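Local coordinates for protein myosin-I heavy chain (Dictyostelium discoideum, PDB 5EJY) that works as an ATP-driven actin motor, a class VII myosin, in early phagocytosis and adhesion, this chain being the first MyTH4-FERM module of its tail, at residues Q331-S336 / Q399-H404; F131-F136 / F172-F177; K465-I470 / G482-L487; A207-L212 / N311-H316. All blocks are in the same frame, centred on the assembly; numbering follows the deposited sequence. Where two conformers were deposited one is given.

How the contacts relate
From the N terminus, contact 2 comes first: within the MyTH4 domain it joins two helices and closes a largely helical loop of 35 residues. The other three lie in the FERM part. Contact 4 closes the longest loop, 98 residues, tying a turn of the ubiquitin-like lobe to helix 304-322 of the central lobe. Contact 1 closes a 62-residue helical loop inside that central lobe, and contact 3 joins a strand to the final helix across 11 residues. All four follow in series; none nests or crosses. Contacts 1 and 4 touch, Glu402 packing on Tyr315, whereas the centres of contacts 1 and 2 are 49 Å apart on opposite sides of the chain's centre.

Contact 1 (Q331-S336 / Q399-H404); sequences QDYQIS and QLLEKH
Ser336 and Leu400 mark the closest approach of the two backbones, with their CA atoms 8.0 Å apart, so helix 331-346 and the last turn of helix 390-402 are bridged by side chains. Tyr333 does most of this. Its CG is anti to the backbone N (chi1 179°), directing the side chain across toward 399-404, and Tyr333 OH donates to the backbone O of Leu400 over 2.6 Å. The hydroxyl meets this oxygen from above the carbonyl plane, at a C=O...donor angle of 107°, while the oxygen itself lies at the edge of the tyrosine ring. His404 comes over one face of the same ring: its CD2 sits 3.7 Å from Tyr333 CZ, offset toward the rim, and the two planes are turned 66° apart in a T-shaped (edge-to-face) pair. His404 CB also packs 3.6 Å from Tyr333 OH. The imidazole ND1 is hydrogen-bonded to the backbone N of Leu406, which would help to set the rotation of the ring. Elsewhere in the contact, Leu400 CD1 lies 3.8 Å from Ser336 OG. Leu322 of helix 304-322 touches Tyr333, Leu401 and His404, placing the contact among the packed helices of the FERM central lobe. A phenylalanine in place of Tyr333 would probably leave the Leu400 carbonyl without its hydroxyl partner and His404 CB without the packing of that hydroxyl. The chemistry is thus one polar grip on the last turn of a helix, set within aromatic and aliphatic packing that also holds the chain where it leaves that helix.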
loop_
_atom_site.group_PDB
_atom_site.type_symbol
_atom_site.label_atom_id
_atom_site.label_comp_id
_atom_site.label_asym_id
_atom_site.label_seq_id
_atom_site.Cartn_x
_atom_site.Cartn_y
_atom_site.Cartn_z
ATOM N N GLN A 331 20.910 -5.581 -27.303
ATOM C CA GLN A 331 21.075 -4.174 -27.658
ATOM C C GLN A 331 20.415 -3.831 -28.993
ATOM O O GLN A 331 19.836 -2.748 -29.148
ATOM C CB GLN A 331 22.553 -3.798 -27.710
ATOM C CG GLN A 331 23.289 -3.848 -26.385
ATOM C CD GLN A 331 24.789 -3.741 -26.590
ATOM O OE1 GLN A 331 25.317 -4.207 -27.603
ATOM N NE2 GLN A 331 25.480 -3.113 -25.645
ATOM N N ASP A 332 20.517 -4.741 -29.960
ATOM C CA ASP A 332 19.874 -4.530 -31.253
ATOM C C ASP A 332 18.385 -4.275 -31.052
ATOM O O ASP A 332 17.820 -3.337 -31.622
ATOM C CB ASP A 332 20.049 -5.741 -32.171
ATOM C CG ASP A 332 21.436 -5.816 -32.804
ATOM O OD1 ASP A 332 22.201 -4.826 -32.754
ATOM O OD2 ASP A 332 21.747 -6.886 -33.370
ATOM N N TYR A 333 17.747 -5.126 -30.255
ATOM C CA TYR A 333 16.314 -4.982 -30.009
ATOM C C TYR A 333 15.997 -3.665 -29.317
ATOM O O TYR A 333 15.094 -2.937 -29.735
ATOM C CB TYR A 333 15.766 -6.135 -29.176
ATOM C CG TYR A 333 14.290 -5.978 -28.896
ATOM C CD1 TYR A 333 13.841 -5.302 -27.766
ATOM C CD2 TYR A 333 13.348 -6.488 -29.775
ATOM C CE1 TYR A 333 12.481 -5.146 -27.519
ATOM C CE2 TYR A 333 12.000 -6.346 -29.539
ATOM C CZ TYR A 333 11.568 -5.675 -28.407
ATOM O OH TYR A 333 10.217 -5.544 -28.186
ATOM N N GLN A 334 16.737 -3.360 -28.256
ATOM C CA GLN A 334 16.505 -2.126 -27.521
ATOM C C GLN A 334 16.662 -0.932 -28.458
ATOM O O GLN A 334 15.892 0.038 -28.403
ATOM C CB GLN A 334 17.448 -2.030 -26.325
ATOM C CG GLN A 334 17.197 -3.123 -25.284
ATOM C CD GLN A 334 18.294 -3.204 -24.239
ATOM O OE1 GLN A 334 19.465 -2.953 -24.531
ATOM N NE2 GLN A 334 17.919 -3.554 -23.010
ATOM N N ILE A 335 17.650 -1.024 -29.336
ATOM C CA ILE A 335 17.891 0.015 -30.327
ATOM C C ILE A 335 16.689 0.196 -31.234
ATOM O O ILE A 335 16.308 1.323 -31.544
ATOM C CB ILE A 335 19.123 -0.314 -31.206
ATOM C CG1 ILE A 335 20.403 -0.168 -30.393
ATOM C CG2 ILE A 335 19.188 0.622 -32.398
ATOM C CD1 ILE A 335 20.504 1.170 -29.704
ATOM N N SER A 336 16.100 -0.913 -31.672
ATOM C CA SER A 336 14.976 -0.840 -32.595
ATOM C C SER A 336 13.729 -0.182 -31.978
ATOM O O SER A 336 13.094 0.660 -32.613
ATOM C CB SER A 336 14.628 -2.222 -33.133
ATOM O OG SER A 336 14.269 -3.083 -32.073
ATOM N N GLN A 399 4.360 -2.999 -32.438
ATOM C CA GLN A 399 4.521 -4.311 -33.046
ATOM C C GLN A 399 5.735 -5.030 -32.467
ATOM O O GLN A 399 5.650 -6.194 -32.099
ATOM C CB GLN A 399 4.661 -4.192 -34.568
ATOM N N LEU A 400 6.864 -4.332 -32.397
ATOM C CA LEU A 400 8.093 -4.912 -31.861
ATOM C C LEU A 400 7.931 -5.310 -30.398
ATOM O O LEU A 400 8.481 -6.324 -29.945
ATOM C CB LEU A 400 9.242 -3.915 -32.003
ATOM C CG LEU A 400 9.799 -3.742 -33.417
ATOM C CD1 LEU A 400 10.782 -2.587 -33.485
ATOM C CD2 LEU A 400 10.462 -5.046 -33.877
ATOM N N LEU A 401 7.186 -4.496 -29.656
ATOM C CA LEU A 401 6.914 -4.776 -28.249
ATOM C C LEU A 401 6.026 -6.002 -28.123
ATOM O O LEU A 401 6.311 -6.910 -27.339
ATOM C CB LEU A 401 6.254 -3.562 -27.563
ATOM C CG LEU A 401 7.110 -2.309 -27.362
ATOM C CD1 LEU A 401 6.279 -1.177 -26.753
ATOM C CD2 LEU A 401 8.315 -2.604 -26.475
ATOM N N GLU A 402 4.953 -6.034 -28.905
ATOM C CA GLU A 402 3.957 -7.098 -28.793
ATOM C C GLU A 402 4.488 -8.480 -29.188
ATOM O O GLU A 402 3.920 -9.499 -28.792
ATOM C CB GLU A 402 2.711 -6.770 -29.623
ATOM C CG GLU A 402 1.806 -5.720 -29.002
ATOM C CD GLU A 402 1.202 -6.177 -27.684
ATOM O OE1 GLU A 402 1.266 -7.390 -27.392
ATOM O OE2 GLU A 402 0.663 -5.328 -26.941
ATOM N N LYS A 403 5.563 -8.513 -29.968
ATOM C CA LYS A 403 6.106 -9.789 -30.442
ATOM C C LYS A 403 7.289 -10.285 -29.611
ATOM O O LYS A 403 7.822 -11.369 -29.870
ATOM C CB LYS A 403 6.507 -9.701 -31.921
ATOM C CG LYS A 403 5.338 -9.484 -32.875
ATOM C CD LYS A 403 4.313 -10.607 -32.779
ATOM C CE LYS A 403 3.184 -10.423 -33.788
ATOM N N HIS A 404 7.709 -9.499 -28.622
ATOM C CA HIS A 404 8.776 -9.947 -27.723
ATOM C C HIS A 404 8.277 -11.098 -26.855
ATOM O O HIS A 404 7.117 -11.097 -26.447
ATOM C CB HIS A 404 9.263 -8.797 -26.847
ATOM C CG HIS A 404 10.544 -9.090 -26.134
ATOM N ND1 HIS A 404 10.601 -9.871 -24.998
ATOM C CD2 HIS A 404 11.818 -8.720 -26.404
ATOM C CE1 HIS A 404 11.858 -9.962 -24.596
ATOM N NE2 HIS A 404 12.614 -9.267 -25.429
#

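Contact 2 (F131-F136 / F172-F177); sequences FTCSTF and FILQRF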
loop_
_atom_site.group_PDB
_atom_site.type_symbol
_atom_site.label_atom_id
_atom_site.label_comp_id
_atom_site.label_asym_id
_atom_site.label_seq_id
_atom_site.Cartn_x
_atom_site.Cartn_y
_atom_site.Cartn_z
ATOM N N PHE A 131 -7.640 9.114 16.440
ATOM C CA PHE A 131 -6.359 8.456 16.121
ATOM C C PHE A 131 -6.458 6.978 16.474
ATOM O O PHE A 131 -5.976 6.116 15.742
ATOM C CB PHE A 131 -5.194 9.023 16.944
ATOM C CG PHE A 131 -4.917 10.491 16.718
ATOM C CD1 PHE A 131 -5.079 11.069 15.469
ATOM C CD2 PHE A 131 -4.462 11.280 17.766
ATOM C CE1 PHE A 131 -4.810 12.412 15.268
ATOM C CE2 PHE A 131 -4.201 12.639 17.578
ATOM C CZ PHE A 131 -4.381 13.206 16.328
ATOM N N THR A 132 -7.066 6.690 17.622
ATOM C CA THR A 132 -7.100 5.327 18.138
ATOM C C THR A 132 -8.021 4.471 17.287
ATOM O O THR A 132 -7.658 3.365 16.907
ATOM C CB THR A 132 -7.538 5.298 19.636
ATOM O OG1 THR A 132 -6.662 6.142 20.385
ATOM C CG2 THR A 132 -7.459 3.871 20.208
ATOM N N CYS A 133 -9.211 4.992 16.984
ATOM C CA CYS A 133 -10.147 4.294 16.110
ATOM C C CYS A 133 -9.539 3.980 14.734
ATOM O O CYS A 133 -9.917 2.988 14.098
ATOM C CB CYS A 133 -11.413 5.127 15.916
ATOM S SG CYS A 133 -12.469 5.174 17.400
ATOM N N SER A 134 -8.634 4.847 14.280
ATOM C CA SER A 134 -7.969 4.690 12.982
ATOM C C SER A 134 -6.839 3.659 13.013
ATOM O O SER A 134 -6.226 3.382 11.976
ATOM C CB SER A 134 -7.410 6.040 12.519
ATOM O OG SER A 134 -8.444 7.028 12.452
ATOM N N THR A 135 -6.561 3.114 14.196
ATOM C CA THR A 135 -5.430 2.199 14.386
ATOM C C THR A 135 -5.836 0.778 14.815
ATOM O O THR A 135 -5.336 -0.208 14.267
ATOM C CB THR A 135 -4.378 2.788 15.374
ATOM O OG1 THR A 135 -4.107 4.157 15.031
ATOM C CG2 THR A 135 -3.049 1.963 15.322
ATOM N N PHE A 136 -6.720 0.669 15.808
ATOM C CA PHE A 136 -7.223 -0.630 16.261
ATOM C C PHE A 136 -8.551 -0.420 16.993
ATOM O O PHE A 136 -8.796 0.654 17.555
ATOM C CB PHE A 136 -6.226 -1.334 17.214
ATOM C CG PHE A 136 -5.780 -0.468 18.352
ATOM C CD1 PHE A 136 -6.591 -0.291 19.471
ATOM C CD2 PHE A 136 -4.575 0.220 18.283
ATOM C CE1 PHE A 136 -6.203 0.546 20.506
ATOM C CE2 PHE A 136 -4.173 1.056 19.317
ATOM C CZ PHE A 136 -4.995 1.220 20.432
ATOM N N PHE A 172 -17.253 6.109 11.754
ATOM C CA PHE A 172 -17.129 5.650 10.373
ATOM C C PHE A 172 -15.822 4.854 10.159
ATOM O O PHE A 172 -15.829 3.810 9.517
ATOM C CB PHE A 172 -17.199 6.839 9.414
ATOM C CG PHE A 172 -17.186 6.443 7.958
ATOM C CD1 PHE A 172 -18.206 5.666 7.424
ATOM C CD2 PHE A 172 -16.152 6.843 7.126
ATOM C CE1 PHE A 172 -18.190 5.294 6.081
ATOM C CE2 PHE A 172 -16.130 6.471 5.776
ATOM C CZ PHE A 172 -17.149 5.699 5.257
ATOM N N ILE A 173 -14.712 5.323 10.703
ATOM C CA ILE A 173 -13.457 4.558 10.467
ATOM C C ILE A 173 -13.514 3.183 11.163
ATOM O O ILE A 173 -12.947 2.202 10.683
ATOM C CB ILE A 173 -12.173 5.380 10.793
ATOM C CG1 ILE A 173 -10.960 4.845 9.996
ATOM C CG2 ILE A 173 -11.865 5.394 12.290
ATOM C CD1 ILE A 173 -11.069 5.090 8.506
ATOM N N LEU A 174 -14.239 3.078 12.275
ATOM C CA LEU A 174 -14.391 1.755 12.889
ATOM C C LEU A 174 -15.162 0.837 11.950
ATOM O O LEU A 174 -14.829 -0.334 11.830
ATOM C CB LEU A 174 -15.114 1.809 14.241
ATOM C CG LEU A 174 -14.421 2.351 15.491
ATOM C CD1 LEU A 174 -15.388 2.213 16.682
ATOM C CD2 LEU A 174 -13.122 1.620 15.777
ATOM N N GLN A 175 -16.203 1.369 11.301
ATOM C CA GLN A 175 -16.955 0.589 10.312
ATOM C C GLN A 175 -16.072 0.175 9.118
ATOM O O GLN A 175 -16.132 -0.958 8.650
ATOM C CB GLN A 175 -18.132 1.394 9.779
ATOM C CG GLN A 175 -19.253 1.662 10.770
ATOM C CD GLN A 175 -20.242 2.640 10.197
ATOM O OE1 GLN A 175 -19.951 3.829 10.067
ATOM N NE2 GLN A 175 -21.412 2.139 9.809
ATOM N N ARG A 176 -15.282 1.114 8.613
ATOM C CA ARG A 176 -14.373 0.825 7.497
ATOM C C ARG A 176 -13.382 -0.305 7.834
ATOM O O ARG A 176 -13.078 -1.173 7.002
ATOM C CB ARG A 176 -13.619 2.106 7.115
ATOM C CG ARG A 176 -14.515 3.224 6.539
ATOM C CD ARG A 176 -14.648 3.124 5.019
ATOM N NE ARG A 176 -13.335 3.208 4.390
ATOM C CZ ARG A 176 -12.934 2.470 3.354
ATOM N NH1 ARG A 176 -13.755 1.596 2.779
ATOM N NH2 ARG A 176 -11.695 2.607 2.896
ATOM N N PHE A 177 -12.842 -0.288 9.046
ATOM C CA PHE A 177 -11.893 -1.335 9.432
ATOM C C PHE A 177 -12.604 -2.667 9.701
ATOM O O PHE A 177 -12.022 -3.731 9.525
ATOM C CB PHE A 177 -11.028 -0.912 10.629
ATOM C CG PHE A 177 -9.812 -0.113 10.244
ATOM C CD1 PHE A 177 -8.814 -0.687 9.475
ATOM C CD2 PHE A 177 -9.672 1.220 10.644
ATOM C CE1 PHE A 177 -7.692 0.040 9.097
ATOM C CE2 PHE A 177 -8.551 1.943 10.276
ATOM C CZ PHE A 177 -7.550 1.346 9.504
#
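Cys133, the last residue of helix 119-133, and Ser134, which follows it, pack against Ile173, Leu174 and Phe177 of helix 161-180 in the helical bundle of the MyTH4 domain. The backbones come close, with Cys133 CA 5.9 Å from Leu174 CA, and the small side chains of Cys133 and Ser134 face larger ones on helix 161-180. Ile173 has CG1 anti to its backbone N (chi1 -155°), which leaves CG2 wedged between N and the carbonyl carbon and aimed across the contact. Ile173 CG2 lies 3.7 Å from Cys133 CB and 3.8 Å from Ser134 OG. Leu174 carries CG anti to its carbonyl carbon (chi1 -73°), and from there CD2 reaches Cys133 CB at 3.9 Å, while Leu174 CG is 3.9 Å from Cys133 SG. The cysteine is therefore held by two neighbouring branched residues of one helix. The serine hydroxyl, though in contact with Ile173, is bonded back to the backbone O of His130 in the preceding turn. Tyr106 of helix 102-112 touches Cys133, and Ile195 of helix 189-196 touches Ser134, so further helices of the domain close around this pair. Where the first helix gives way to a loop, the ring of Phe177 meets the backbone: Ser134 O approaches it obliquely, 3.2 Å from Phe177 CE2, and this oxygen also accepts from Arg183 NH1.

Contact 3 (K465-I470 / G482-L487); sequences KSVSII and GDVQKL
Val467, Val484 and Leu487 meet through matching torsions: each valine has CG1 anti to its backbone N, and Leu487 likewise holds CG anti to N (chi1 -177°). In Val467 this leaves CG2 beside the backbone N, where it fits between the two helix residues, 3.7 Å from Val484 CG1 and also 3.7 Å from Leu487 CD2. Leu487 CD2 is also 4.5 Å from Ile469 CD1, a looser contact. The other branch of Val484 lies against the backbone, with CG2 3.4 Å from Ser466 N, at the start of strand 466-470. An alanine in place of Val484 would probably open a gap beside this stretch of backbone and leave the Val467 methyl less firmly enclosed. The helix begins at Asp483, the N-cap, whose OD1 accepts from Lys486 N at 3.2 Å, met from above the carboxylate plane. Its other oxygen, OD2, is bonded to the backbone N of Asp257, so the start of the helix is also joined to the ubiquitin-like lobe. Leu429 of strand 426-432 touches both Ile469 and Leu487. As in the third lobe of other FERM domains, a PH-like fold, the C-terminal helix packs against the beta-sheets. The side chains meet through apolar methyl groups, and Val484 also packs on the backbone of 465-466, while the capping bond of Asp483 lies at the helix start, away from the methyl groups.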
loop_
_atom_site.group_PDB
_atom_site.type_symbol
_atom_site.label_atom_id
_atom_site.label_comp_id
_atom_site.label_asym_id
_atom_site.label_seq_id
_atom_site.Cartn_x
_atom_site.Cartn_y
_atom_site.Cartn_z
ATOM N N LYS A 465 12.583 -15.645 1.213
ATOM C CA LYS A 465 13.430 -15.344 0.063
ATOM C C LYS A 465 13.162 -16.172 -1.190
ATOM O O LYS A 465 13.788 -15.952 -2.219
ATOM C CB LYS A 465 14.901 -15.500 0.455
ATOM C CG LYS A 465 15.372 -14.462 1.469
ATOM C CD LYS A 465 16.842 -14.639 1.802
ATOM C CE LYS A 465 17.723 -14.357 0.598
ATOM N NZ LYS A 465 19.165 -14.562 0.907
ATOM N N SER A 466 12.241 -17.125 -1.119
ATOM C CA SER A 466 12.059 -18.024 -2.251
ATOM C C SER A 466 10.655 -18.586 -2.332
ATOM O O SER A 466 9.886 -18.517 -1.372
ATOM C CB SER A 466 13.046 -19.193 -2.143
ATOM O OG SER A 466 12.682 -20.038 -1.059
ATOM N N VAL A 467 10.332 -19.143 -3.492
ATOM C CA VAL A 467 9.128 -19.942 -3.657
ATOM C C VAL A 467 9.569 -21.262 -4.282
ATOM O O VAL A 467 10.353 -21.278 -5.227
ATOM C CB VAL A 467 8.094 -19.268 -4.576
ATOM C CG1 VAL A 467 6.839 -20.140 -4.706
ATOM C CG2 VAL A 467 7.716 -17.873 -4.032
ATOM N N SER A 468 9.052 -22.355 -3.750
ATOM C CA SER A 468 9.389 -23.683 -4.246
ATOM C C SER A 468 8.320 -24.190 -5.204
ATOM O O SER A 468 7.173 -24.426 -4.822
ATOM C CB SER A 468 9.585 -24.632 -3.068
ATOM O OG SER A 468 10.794 -24.295 -2.410
ATOM N N ILE A 469 8.707 -24.324 -6.461
ATOM C CA ILE A 469 7.769 -24.656 -7.516
ATOM C C ILE A 469 8.033 -26.083 -7.978
ATOM O O ILE A 469 9.182 -26.471 -8.164
ATOM C CB ILE A 469 7.943 -23.687 -8.686
ATOM C CG1 ILE A 469 7.508 -22.275 -8.255
ATOM C CG2 ILE A 469 7.164 -24.147 -9.895
ATOM C CD1 ILE A 469 8.423 -21.201 -8.795
ATOM N N ILE A 470 6.971 -26.859 -8.151
ATOM C CA ILE A 470 7.133 -28.271 -8.495
ATOM C C ILE A 470 7.163 -28.459 -10.000
ATOM O O ILE A 470 6.269 -27.986 -10.725
ATOM C CB ILE A 470 6.014 -29.129 -7.899
ATOM C CG1 ILE A 470 5.900 -28.894 -6.395
ATOM C CG2 ILE A 470 6.254 -30.619 -8.194
ATOM C CD1 ILE A 470 7.080 -29.393 -5.616
ATOM N N GLY A 482 13.599 -11.374 -4.891
ATOM C CA GLY A 482 13.467 -10.314 -3.910
ATOM C C GLY A 482 12.026 -10.049 -3.498
ATOM O O GLY A 482 11.765 -9.613 -2.381
ATOM N N ASP A 483 11.085 -10.299 -4.402
ATOM C CA ASP A 483 9.674 -9.996 -4.128
ATOM C C ASP A 483 8.861 -11.279 -4.048
ATOM O O ASP A 483 8.051 -11.561 -4.929
ATOM C CB ASP A 483 9.107 -9.090 -5.216
ATOM C CG ASP A 483 7.775 -8.418 -4.811
ATOM O OD1 ASP A 483 7.092 -8.859 -3.876
ATOM O OD2 ASP A 483 7.403 -7.444 -5.460
ATOM N N VAL A 484 9.073 -12.041 -2.983
ATOM C CA VAL A 484 8.410 -13.339 -2.815
ATOM C C VAL A 484 6.888 -13.217 -2.862
ATOM O O VAL A 484 6.213 -14.034 -3.484
ATOM C CB VAL A 484 8.841 -14.026 -1.506
ATOM C CG1 VAL A 484 8.078 -15.343 -1.295
ATOM C CG2 VAL A 484 10.343 -14.287 -1.526
ATOM N N GLN A 485 6.339 -12.190 -2.220
ATOM C CA GLN A 485 4.890 -12.051 -2.195
ATOM C C GLN A 485 4.303 -11.910 -3.601
ATOM O O GLN A 485 3.231 -12.439 -3.881
ATOM C CB GLN A 485 4.462 -10.880 -1.297
ATOM C CG GLN A 485 2.952 -10.704 -1.197
ATOM C CD GLN A 485 2.566 -9.564 -0.272
ATOM O OE1 GLN A 485 2.632 -9.700 0.946
ATOM N NE2 GLN A 485 2.186 -8.427 -0.847
ATOM N N LYS A 486 5.001 -11.196 -4.482
ATOM C CA LYS A 486 4.557 -11.051 -5.862
ATOM C C LYS A 486 4.474 -12.415 -6.540
ATOM O O LYS A 486 3.471 -12.744 -7.176
ATOM C CB LYS A 486 5.497 -10.133 -6.656
ATOM C CG LYS A 486 5.035 -9.876 -8.084
ATOM C CD LYS A 486 6.018 -9.012 -8.874
ATOM C CE LYS A 486 5.520 -8.780 -10.316
ATOM N NZ LYS A 486 6.448 -7.971 -11.185
ATOM N N LEU A 487 5.531 -13.209 -6.396
ATOM C CA LEU A 487 5.563 -14.523 -7.041
ATOM C C LEU A 487 4.457 -15.438 -6.498
ATOM O O LEU A 487 3.723 -16.048 -7.269
ATOM C CB LEU A 487 6.941 -15.166 -6.869
ATOM C CG LEU A 487 7.121 -16.521 -7.562
ATOM C CD1 LEU A 487 6.679 -16.428 -9.019
ATOM C CD2 LEU A 487 8.573 -16.948 -7.463
#

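Contact 4 (A207-L212 / N311-H316); sequences ATDGSL and NEFYYH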
loop_
_atom_site.group_PDB
_atom_site.type_symbol
_atom_site.label_atom_id
_atom_site.label_comp_id
_atom_site.label_asym_id
_atom_site.label_seq_id
_atom_site.Cartn_x
_atom_site.Cartn_y
_atom_site.Cartn_z
ATOM N N ALA A 207 1.838 6.833 -12.624
ATOM C CA ALA A 207 1.408 5.910 -13.670
ATOM C C ALA A 207 2.622 5.478 -14.503
ATOM O O ALA A 207 3.701 6.043 -14.361
ATOM C CB ALA A 207 0.335 6.558 -14.548
ATOM N N THR A 208 2.451 4.481 -15.360
ATOM C CA THR A 208 3.580 3.951 -16.137
ATOM C C THR A 208 4.147 4.978 -17.125
ATOM O O THR A 208 5.313 4.897 -17.510
ATOM C CB THR A 208 3.195 2.668 -16.892
ATOM O OG1 THR A 208 2.106 2.943 -17.781
ATOM C CG2 THR A 208 2.788 1.550 -15.908
ATOM N N ASP A 209 3.332 5.952 -17.525
ATOM C CA ASP A 209 3.790 6.991 -18.437
ATOM C C ASP A 209 4.432 8.124 -17.654
ATOM O O ASP A 209 4.729 9.192 -18.197
ATOM C CB ASP A 209 2.635 7.521 -19.288
ATOM C CG ASP A 209 1.514 8.131 -18.447
ATOM O OD1 ASP A 209 1.744 8.442 -17.253
ATOM O OD2 ASP A 209 0.407 8.313 -18.995
ATOM N N GLY A 210 4.640 7.891 -16.363
ATOM C CA GLY A 210 5.309 8.871 -15.529
ATOM C C GLY A 210 4.388 9.949 -14.989
ATOM O O GLY A 210 4.796 10.743 -14.145
ATOM N N SER A 211 3.148 9.984 -15.470
ATOM C CA SER A 211 2.197 10.987 -14.985
ATOM C C SER A 211 1.829 10.757 -13.522
ATOM O O SER A 211 1.921 9.639 -13.002
ATOM C CB SER A 211 0.934 11.035 -15.851
ATOM O OG SER A 211 0.150 9.863 -15.701
ATOM N N LEU A 212 1.396 11.829 -12.871
ATOM C CA LEU A 212 1.109 11.808 -11.452
ATOM C C LEU A 212 -0.394 11.868 -11.185
ATOM O O LEU A 212 -1.043 12.841 -11.545
ATOM C CB LEU A 212 1.786 13.005 -10.793
ATOM C CG LEU A 212 2.547 12.597 -9.546
ATOM C CD1 LEU A 212 1.625 11.765 -8.678
ATOM C CD2 LEU A 212 3.795 11.821 -9.944
ATOM N N ASN A 311 -4.024 -0.712 -22.439
ATOM C CA ASN A 311 -2.937 -1.191 -23.290
ATOM C C ASN A 311 -1.822 -0.159 -23.436
ATOM O O ASN A 311 -0.655 -0.517 -23.442
ATOM C CB ASN A 311 -3.461 -1.670 -24.652
ATOM C CG ASN A 311 -4.299 -2.934 -24.539
ATOM O OD1 ASN A 311 -4.260 -3.632 -23.528
ATOM N ND2 ASN A 311 -5.057 -3.236 -25.578
ATOM N N GLU A 312 -2.176 1.122 -23.524
ATOM C CA GLU A 312 -1.167 2.191 -23.573
ATOM C C GLU A 312 -0.333 2.268 -22.294
ATOM O O GLU A 312 0.890 2.435 -22.354
ATOM C CB GLU A 312 -1.816 3.556 -23.846
ATOM C CG GLU A 312 -2.601 3.615 -25.145
ATOM C CD GLU A 312 -1.716 3.571 -26.386
ATOM O OE1 GLU A 312 -0.520 3.931 -26.296
ATOM O OE2 GLU A 312 -2.223 3.170 -27.457
ATOM N N PHE A 313 -0.981 2.169 -21.131
ATOM C CA PHE A 313 -0.223 2.124 -19.883
ATOM C C PHE A 313 0.739 0.932 -19.962
ATOM O O PHE A 313 1.929 1.040 -19.632
ATOM C CB PHE A 313 -1.153 1.968 -18.663
ATOM C CG PHE A 313 -1.716 3.281 -18.130
ATOM C CD1 PHE A 313 -0.968 4.443 -18.151
ATOM C CD2 PHE A 313 -2.999 3.327 -17.577
ATOM C CE1 PHE A 313 -1.495 5.644 -17.650
ATOM C CE2 PHE A 313 -3.523 4.509 -17.072
ATOM C CZ PHE A 313 -2.771 5.669 -17.109
ATOM N N TYR A 314 0.227 -0.205 -20.410
ATOM C CA TYR A 314 1.066 -1.399 -20.467
ATOM C C TYR A 314 2.277 -1.277 -21.409
ATOM O O TYR A 314 3.374 -1.711 -21.056
ATOM C CB TYR A 314 0.253 -2.658 -20.792
ATOM C CG TYR A 314 1.160 -3.852 -20.995
ATOM C CD1 TYR A 314 2.014 -4.273 -19.976
ATOM C CD2 TYR A 314 1.201 -4.528 -22.207
ATOM C CE1 TYR A 314 2.878 -5.356 -20.154
ATOM C CE2 TYR A 314 2.062 -5.628 -22.392
ATOM C CZ TYR A 314 2.885 -6.032 -21.364
ATOM O OH TYR A 314 3.737 -7.111 -21.550
ATOM N N TYR A 315 2.092 -0.699 -22.595
ATOM C CA TYR A 315 3.220 -0.542 -23.520
ATOM C C TYR A 315 4.368 0.221 -22.875
ATOM O O TYR A 315 5.529 -0.104 -23.095
ATOM C CB TYR A 315 2.816 0.170 -24.817
ATOM C CG TYR A 315 1.713 -0.501 -25.592
ATOM C CD1 TYR A 315 1.553 -1.874 -25.568
ATOM C CD2 TYR A 315 0.805 0.257 -26.336
ATOM C CE1 TYR A 315 0.528 -2.484 -26.276
ATOM C CE2 TYR A 315 -0.211 -0.342 -27.046
ATOM C CZ TYR A 315 -0.347 -1.710 -27.014
ATOM O OH TYR A 315 -1.371 -2.302 -27.721
ATOM N N HIS A 316 4.054 1.248 -22.089
ATOM C CA HIS A 316 5.102 2.000 -21.398
ATOM C C HIS A 316 5.845 1.109 -20.415
ATOM O O HIS A 316 7.065 1.195 -20.279
ATOM C CB HIS A 316 4.515 3.196 -20.640
ATOM C CG HIS A 316 3.945 4.252 -21.531
ATOM N ND1 HIS A 316 2.595 4.370 -21.776
ATOM C CD2 HIS A 316 4.544 5.237 -22.239
ATOM C CE1 HIS A 316 2.384 5.385 -22.593
ATOM N NE2 HIS A 316 3.550 5.930 -22.886
#
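Ala207, the first residue of a type I turn that runs to Gly210, sets its CB 3.7 Å from CE1 of the Phe313 ring. Thr208 follows with the polar link: OG1 lies between the backbone N and the carbonyl carbon (chi1 59°) and donates to Phe313 O over 2.7 Å, tilted 27° from the carbonyl plane. Thr208 OG1 also lies 3.7 Å from His316 CB, so the threonine touches two residues about one helical turn apart. Asp209 divides its contacts. Its CB stands over the centre of the His316 ring, 3.9 Å from the centroid, as a CH-pi contact, while OD2 approaches the Phe313 edge at 3.5 Å from CE1. OD1 is turned back to Ser211, accepting from both its N and its OG; the bond from N makes an Asx turn that steadies the carboxylate. The loop, between strands 201-207 and 212-217 of the ubiquitin-like lobe, is thereby joined to helix 304-322 of the central lobe, forming part of the interface between the two. One hydrogen bond to the Phe313 carbonyl is the polar element of a contact otherwise made by packing, in which the carboxylate's negative charge would probably be weakly favoured by the slightly positive C-H rim of the phenyl ring.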